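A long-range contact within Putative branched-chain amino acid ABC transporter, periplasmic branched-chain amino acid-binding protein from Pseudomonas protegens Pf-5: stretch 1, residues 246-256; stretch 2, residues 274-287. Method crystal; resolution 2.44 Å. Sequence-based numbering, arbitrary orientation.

Stretch 1 246-256: STPVAVKTAAR
Stretch 2 (274-287) EDVLPAGAAAKGYL

No direct hydrogen bond joins these two stretches, although 499 Å² of surface is buried between them; the contact illustrates packing between a helix and a tightly wound segment through mostly small apolar side chains. Residues 246-256 form a regular helix, with i to i+4 bonds from Ala250 N to Ser246 O (2.9 Å) through Arg256 N to Lys252 O (3.1 Å). The partner includes a 3-10 segment, 277-283, in which Gly280, at phi 61° and psi -147°, has a positive phi that favours glycine. A type II turn from Ala283 to Tyr286 follows, closed by Tyr286 N to Ala283 O at 3.1 Å; Gly285, at phi 101° and psi -16°, suits a residue without CB.

Register is set by three pairs: Pro248 CA to Ala279 CA (5.1 Å), Val251 CA to Ala283 CA (6.1 Å) and Ala255 CA to Ala282 CA (5.9 Å). The stretch 2 member of each pair is an alanine. At the centre Val251, chi1 t, points toward the second stretch; its CG1 lies 3.7 Å from Ala283 CB and 4.1 Å from Ala279 CB, while its CG2 meets Tyr286 CD1 obliquely at 4.2 Å. Tyr286 has chi1 t and chi2 76°. One turn further along the helix, Ala255 CB touches Ala282 CB at 3.7 Å.

Pro248, C-gamma exo like Pro278, places CG 3.3 Å from Asp275 O and CB 4.0 Å from Pro278 CB. Lys252 starts sideways, but its extended chain (m, t, t, t) brings CE within 3.2 Å of Pro278 O, packing methylenes along the segment. Polar linkage is left to a water, 2.8 Å from Thr247 OG1 and weakly donating to Asp275 OD1 at 3.0 Å; Thr247 and Asp275 both have chi1 m, and Thr247 CG2 sits 3.8 Å from Asp275 CB.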

# COMPACT_ATOMS: atom_id res chain seq x y z
N SER A 246 -18.16 6.10 0.20
CA SER A 246 -18.63 5.78 -1.13
C SER A 246 -18.50 4.29 -1.44
O SER A 246 -19.16 3.79 -2.35
CB SER A 246 -17.89 6.62 -2.18
OG SER A 246 -16.49 6.48 -2.04
N THR A 247 -17.67 3.58 -0.68
CA THR A 247 -17.45 2.16 -0.94
C THR A 247 -18.64 1.28 -0.52
O THR A 247 -19.15 0.53 -1.35
CB THR A 247 -16.14 1.66 -0.26
OG1 THR A 247 -15.01 2.33 -0.83
CG2 THR A 247 -15.98 0.16 -0.46
N PRO A 248 -19.12 1.39 0.75
CA PRO A 248 -20.30 0.58 1.08
C PRO A 248 -21.53 1.00 0.29
O PRO A 248 -22.37 0.16 -0.05
CB PRO A 248 -20.51 0.84 2.58
CG PRO A 248 -19.22 1.39 3.06
CD PRO A 248 -18.65 2.14 1.92
N VAL A 249 -21.64 2.30 0.01
CA VAL A 249 -22.74 2.80 -0.79
C VAL A 249 -22.70 2.22 -2.19
O VAL A 249 -23.73 1.81 -2.73
CB VAL A 249 -22.73 4.35 -0.86
CG1 VAL A 249 -23.74 4.84 -1.88
CG2 VAL A 249 -23.01 4.94 0.50
N ALA A 250 -21.51 2.16 -2.79
CA ALA A 250 -21.34 1.61 -4.13
C ALA A 250 -21.88 0.18 -4.19
O ALA A 250 -22.60 -0.19 -5.12
CB ALA A 250 -19.88 1.65 -4.56
N VAL A 251 -21.53 -0.62 -3.19
CA VAL A 251 -21.95 -2.01 -3.15
C VAL A 251 -23.46 -2.13 -2.94
O VAL A 251 -24.13 -2.86 -3.68
CB VAL A 251 -21.19 -2.78 -2.06
CG1 VAL A 251 -21.60 -4.23 -2.05
CG2 VAL A 251 -19.69 -2.66 -2.29
N LYS A 252 -23.99 -1.40 -1.96
CA LYS A 252 -25.43 -1.36 -1.70
C LYS A 252 -26.23 -0.95 -2.94
O LYS A 252 -27.29 -1.51 -3.22
CB LYS A 252 -25.77 -0.37 -0.58
CG LYS A 252 -25.44 -0.81 0.83
CD LYS A 252 -25.81 0.31 1.79
CE LYS A 252 -25.37 0.02 3.21
NZ LYS A 252 -25.54 1.22 4.09
N THR A 253 -25.71 0.03 -3.66
CA THR A 253 -26.41 0.55 -4.83
C THR A 253 -26.33 -0.46 -5.97
O THR A 253 -27.31 -0.67 -6.69
CB THR A 253 -25.84 1.90 -5.27
OG1 THR A 253 -25.80 2.78 -4.14
CG2 THR A 253 -26.72 2.53 -6.34
N ALA A 254 -25.17 -1.09 -6.13
CA ALA A 254 -24.98 -2.12 -7.14
C ALA A 254 -26.03 -3.22 -6.98
O ALA A 254 -26.66 -3.64 -7.95
CB ALA A 254 -23.58 -2.71 -7.05
N ALA A 255 -26.22 -3.69 -5.75
CA ALA A 255 -27.19 -4.74 -5.47
C ALA A 255 -28.60 -4.25 -5.78
O ALA A 255 -29.41 -4.98 -6.33
CB ALA A 255 -27.08 -5.20 -4.04
N ARG A 256 -28.87 -3.00 -5.42
CA ARG A 256 -30.16 -2.39 -5.73
C ARG A 256 -30.43 -2.40 -7.24
O ARG A 256 -31.55 -2.71 -7.67
CB ARG A 256 -30.21 -0.96 -5.19
CG ARG A 256 -31.38 -0.14 -5.72
CD ARG A 256 -31.58 1.12 -4.91
NE ARG A 256 -32.37 0.88 -3.72
CZ ARG A 256 -33.68 1.09 -3.64
NH1 ARG A 256 -34.33 0.83 -2.51
NH2 ARG A 256 -34.35 1.54 -4.69
N GLU A 274 -14.17 -3.44 6.99
CA GLU A 274 -14.91 -2.23 7.34
C GLU A 274 -15.46 -1.52 6.12
O GLU A 274 -16.40 -0.74 6.22
CB GLU A 274 -14.00 -1.29 8.14
CG GLU A 274 -13.35 -1.97 9.33
CD GLU A 274 -12.51 -1.02 10.16
OE1 GLU A 274 -12.39 0.17 9.77
OE2 GLU A 274 -11.97 -1.47 11.19
N ASP A 275 -14.86 -1.78 4.96
CA ASP A 275 -15.34 -1.18 3.72
C ASP A 275 -16.62 -1.85 3.24
O ASP A 275 -17.38 -1.25 2.49
CB ASP A 275 -14.27 -1.27 2.63
CG ASP A 275 -13.09 -0.36 2.88
OD1 ASP A 275 -13.30 0.80 3.29
OD2 ASP A 275 -11.94 -0.81 2.68
N VAL A 276 -16.86 -3.08 3.68
CA VAL A 276 -17.96 -3.87 3.14
C VAL A 276 -18.97 -4.36 4.18
O VAL A 276 -20.11 -4.68 3.83
CB VAL A 276 -17.43 -5.09 2.37
CG1 VAL A 276 -16.78 -4.65 1.08
CG2 VAL A 276 -16.45 -5.87 3.23
N LEU A 277 -18.56 -4.45 5.44
CA LEU A 277 -19.49 -4.80 6.52
C LEU A 277 -20.74 -3.91 6.59
O LEU A 277 -21.83 -4.42 6.81
CB LEU A 277 -18.77 -4.77 7.87
CG LEU A 277 -17.99 -6.03 8.24
CD1 LEU A 277 -17.10 -5.79 9.44
CD2 LEU A 277 -18.94 -7.19 8.52
N PRO A 278 -20.60 -2.58 6.40
CA PRO A 278 -21.83 -1.77 6.45
C PRO A 278 -22.83 -2.09 5.34
O PRO A 278 -24.01 -1.78 5.48
CB PRO A 278 -21.32 -0.33 6.31
CG PRO A 278 -19.89 -0.39 6.73
CD PRO A 278 -19.40 -1.72 6.28
N ALA A 279 -22.36 -2.70 4.26
CA ALA A 279 -23.22 -3.04 3.13
C ALA A 279 -24.05 -4.28 3.41
O ALA A 279 -24.96 -4.61 2.65
CB ALA A 279 -22.39 -3.24 1.88
N GLY A 280 -23.74 -4.98 4.51
CA GLY A 280 -24.47 -6.18 4.86
C GLY A 280 -24.35 -7.27 3.81
O GLY A 280 -23.32 -7.37 3.13
N ALA A 281 -25.41 -8.06 3.65
CA ALA A 281 -25.39 -9.23 2.78
C ALA A 281 -25.36 -8.87 1.30
O ALA A 281 -25.13 -9.74 0.46
CB ALA A 281 -26.58 -10.12 3.08
N ALA A 282 -25.59 -7.60 0.97
CA ALA A 282 -25.47 -7.15 -0.41
C ALA A 282 -24.03 -7.24 -0.92
O ALA A 282 -23.78 -7.17 -2.13
CB ALA A 282 -25.98 -5.72 -0.55
N ALA A 283 -23.08 -7.39 -0.00
CA ALA A 283 -21.66 -7.41 -0.36
C ALA A 283 -21.10 -8.82 -0.54
O ALA A 283 -19.91 -8.99 -0.78
CB ALA A 283 -20.85 -6.66 0.69
N LYS A 284 -21.95 -9.83 -0.41
CA LYS A 284 -21.51 -11.22 -0.59
C LYS A 284 -20.97 -11.45 -2.00
O LYS A 284 -21.66 -11.19 -2.98
CB LYS A 284 -22.66 -12.19 -0.31
CG LYS A 284 -23.07 -12.30 1.15
CD LYS A 284 -24.18 -13.32 1.33
CE LYS A 284 -24.46 -13.60 2.80
NZ LYS A 284 -23.29 -14.20 3.49
N GLY A 285 -19.74 -11.95 -2.09
CA GLY A 285 -19.14 -12.23 -3.38
C GLY A 285 -18.16 -11.17 -3.85
O GLY A 285 -17.36 -11.41 -4.76
N TYR A 286 -18.23 -9.99 -3.23
CA TYR A 286 -17.36 -8.86 -3.54
C TYR A 286 -15.88 -9.23 -3.61
O TYR A 286 -15.36 -9.90 -2.72
CB TYR A 286 -17.56 -7.76 -2.50
CG TYR A 286 -16.67 -6.55 -2.63
CD1 TYR A 286 -16.91 -5.58 -3.60
CD2 TYR A 286 -15.61 -6.35 -1.76
CE1 TYR A 286 -16.10 -4.46 -3.71
CE2 TYR A 286 -14.80 -5.23 -1.86
CZ TYR A 286 -15.05 -4.29 -2.83
OH TYR A 286 -14.25 -3.18 -2.93
N LEU A 287 -15.22 -8.82 -4.69
CA LEU A 287 -13.79 -9.05 -4.84
C LEU A 287 -12.99 -7.80 -4.46
O LEU A 287 -13.49 -6.67 -4.56
CB LEU A 287 -13.44 -9.45 -6.28
CG LEU A 287 -14.17 -10.67 -6.84
CD1 LEU A 287 -13.63 -11.02 -8.22
CD2 LEU A 287 -14.04 -11.84 -5.89
O HOH W 1 -12.77 2.28 0.78